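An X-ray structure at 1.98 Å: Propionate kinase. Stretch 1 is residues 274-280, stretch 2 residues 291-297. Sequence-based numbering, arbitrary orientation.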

# COMPACT_ATOMS: atom_id res chain seq x y z
N ASP A 274 -18.89 0.74 13.48
CA ASP A 274 -18.60 1.62 14.62
C ASP A 274 -17.60 0.95 15.57
O ASP A 274 -17.91 -0.09 16.16
N MSE A 275 -16.41 1.52 15.71
CA MSE A 275 -15.36 0.89 16.52
C MSE A 275 -15.76 0.63 17.97
O MSE A 275 -15.30 -0.35 18.58
N ARG A 276 -16.61 1.49 18.53
CA ARG A 276 -17.12 1.29 19.88
C ARG A 276 -17.90 -0.02 19.98
O ARG A 276 -17.74 -0.78 20.94
N GLU A 277 -18.74 -0.29 18.99
CA GLU A 277 -19.51 -1.53 18.98
C GLU A 277 -18.62 -2.73 18.70
O GLU A 277 -18.81 -3.80 19.28
N VAL A 278 -17.67 -2.56 17.79
CA VAL A 278 -16.70 -3.62 17.55
C VAL A 278 -16.00 -4.00 18.86
O VAL A 278 -15.94 -5.17 19.23
N SER A 279 -15.52 -2.99 19.59
CA SER A 279 -14.79 -3.24 20.84
C SER A 279 -15.66 -3.97 21.85
O SER A 279 -15.22 -4.90 22.54
N GLN A 280 -16.92 -3.55 21.94
CA GLN A 280 -17.86 -4.14 22.89
C GLN A 280 -18.16 -5.60 22.55
O GLN A 280 -18.20 -6.47 23.43
N LEU A 291 -10.72 -10.17 15.46
CA LEU A 291 -9.88 -10.18 14.25
C LEU A 291 -9.86 -8.82 13.58
O LEU A 291 -8.83 -8.37 13.08
N ALA A 292 -11.02 -8.16 13.54
CA ALA A 292 -11.12 -6.83 12.95
C ALA A 292 -10.20 -5.86 13.69
O ALA A 292 -9.53 -5.03 13.08
N ILE A 293 -10.17 -5.98 15.01
CA ILE A 293 -9.30 -5.12 15.82
C ILE A 293 -7.82 -5.44 15.59
O ILE A 293 -7.00 -4.52 15.54
N GLU A 294 -7.48 -6.72 15.46
CA GLU A 294 -6.11 -7.12 15.14
C GLU A 294 -5.70 -6.57 13.78
O GLU A 294 -4.64 -5.97 13.64
N ILE A 295 -6.54 -6.77 12.76
CA ILE A 295 -6.20 -6.26 11.42
C ILE A 295 -6.03 -4.74 11.45
O ILE A 295 -5.05 -4.20 10.95
N PHE A 296 -6.99 -4.05 12.05
CA PHE A 296 -6.95 -2.59 12.16
C PHE A 296 -5.68 -2.13 12.89
O PHE A 296 -4.93 -1.28 12.39
N SER A 297 -5.43 -2.69 14.07
CA SER A 297 -4.32 -2.22 14.90
C SER A 297 -2.97 -2.51 14.26
O SER A 297 -2.06 -1.69 14.33

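Helical segments 275-280 and 291-297 of the same chain meet at an angle of 125° between their N-to-C directions, with their axes 10.2 Å apart at closest approach. That spacing leaves room for side chains from Ala to Phe; the main contacts come from Met-275 and Val-278 on the first helix and Ala-292, Ile-293 and Phe-296 on the second, all with CA-to-CB bonds pointing toward the other stretch, with Ser-279 adding a little. No hydrogen bond crosses between the two; the contact is apolar and buries 229 Å² in total.

The most distinctive interaction is that of Met-275, present as selenomethionine, with an aromatic ring. Its chi1 is t and its chi2 p, while chi3, at 95°, lies between wells. In this conformation Met-275 CE sits over one face of the Phe-296 ring, 3.5 Å from its centroid and only 6° off the ring normal. This is a CH-pi contact, in which the slightly positive methyl hydrogens meet the electron-rich face of the ring; the closest atom pair is Met-275 CE to Phe-296 CG, 3.6 Å. Phe-296 adopts chi1 t with chi2 at -81°. A long, unbranched, flexible side chain suits the place of Met-275, because it can reach across to the ring and also touch an aliphatic neighbour.

That neighbour is Ile-293, the centre of the aliphatic packing. With chi1 m and chi2 t, Ile-293 places its CG1 4.0 Å from Met-275 SE and 3.9 Å from Val-278 CG1, while its CD1 extends to 4.0 Å from Ser-279 CA. Val-278, with chi1 t, also has its CG1 4.4 Å from Ala-292 CB. The short side chain of Ala-292 presents just a methyl group here, a modest apolar surface suited to a buried position.

The polar bonds that can be assigned lie within each stretch or elsewhere in the structure, where Ser-279 OG and the carboxylate of Glu-294 are bonded. Asp-274 caps the first helix: with chi1 t, Asp-274 OD1 accepts a hydrogen bond from Arg-276 N at 2.9 Å, satisfying an amide of the first turn that lacks a preceding helical carbonyl. The CA-to-CB bond of Ser-279 (chi1 m) runs sideways, and Ser-279 OG borders the contact, 4.1 Å from Ile-293 CD1. Ser-297, also m, donates from OG to Ile-293 O at 2.8 Å, so that its buried hydroxyl is satisfied by its own helix. Arg-276, Glu-277 and Gln-280 are exposed and take no part in the packing.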

# COMPACT_ATOMS: atom_id res chain seq x y z
CB ASP A 274 -19.90 1.96 15.35
CG ASP A 274 -19.69 2.86 16.56
OD1 ASP A 274 -18.54 3.07 16.99
OD2 ASP A 274 -20.70 3.34 17.10
CB MSE A 275 -14.06 1.70 16.49
CG MSE A 275 -12.92 1.05 17.33
SE MSE A 275 -12.50 -0.81 16.85
CE MSE A 275 -11.00 -0.46 15.61
CB ARG A 276 -18.01 2.45 20.31
CG ARG A 276 -17.33 3.80 20.29
CD ARG A 276 -18.26 4.89 20.80
NE ARG A 276 -17.56 6.16 21.02
CZ ARG A 276 -18.08 7.19 21.68
NH1 ARG A 276 -19.30 7.11 22.19
NH2 ARG A 276 -17.36 8.30 21.84
CB GLU A 277 -20.63 -1.47 17.94
CG GLU A 277 -21.64 -0.36 18.19
CD GLU A 277 -22.87 -0.49 17.32
OE1 GLU A 277 -22.92 -1.44 16.50
OE2 GLU A 277 -23.79 0.35 17.46
CB VAL A 278 -15.66 -3.24 16.47
CG1 VAL A 278 -14.63 -4.36 16.30
CG2 VAL A 278 -16.35 -2.94 15.15
CB SER A 279 -14.29 -1.90 21.45
OG SER A 279 -13.23 -1.38 20.65
CB GLN A 280 -19.15 -3.33 22.93
CG GLN A 280 -19.01 -1.98 23.62
CD GLN A 280 -20.28 -1.15 23.52
OE1 GLN A 280 -20.23 0.05 23.29
NE2 GLN A 280 -21.43 -1.80 23.69
CB LEU A 291 -10.37 -11.23 13.24
CG LEU A 291 -9.57 -11.31 11.94
CD1 LEU A 291 -8.09 -11.67 12.20
CD2 LEU A 291 -10.20 -12.29 10.95
CB ALA A 292 -12.57 -6.34 12.99
CB ILE A 293 -9.67 -5.21 17.33
CG1 ILE A 293 -10.99 -4.47 17.59
CG2 ILE A 293 -8.56 -4.62 18.21
CD1 ILE A 293 -11.55 -4.68 19.00
CB GLU A 294 -5.94 -8.64 15.16
CG GLU A 294 -6.13 -9.28 16.54
CD GLU A 294 -5.20 -8.68 17.57
OE1 GLU A 294 -3.96 -8.86 17.43
OE2 GLU A 294 -5.69 -8.00 18.50
CB ILE A 295 -7.24 -6.70 10.38
CG1 ILE A 295 -7.26 -8.22 10.26
CG2 ILE A 295 -6.94 -6.08 9.02
CD1 ILE A 295 -8.38 -8.75 9.38
CB PHE A 296 -8.21 -2.15 12.91
CG PHE A 296 -8.33 -0.67 13.20
CD1 PHE A 296 -7.66 -0.10 14.27
CD2 PHE A 296 -9.20 0.13 12.46
CE1 PHE A 296 -7.80 1.24 14.57
CE2 PHE A 296 -9.35 1.47 12.76
CZ PHE A 296 -8.65 2.03 13.82
CB SER A 297 -4.37 -2.85 16.29
OG SER A 297 -5.60 -2.55 16.95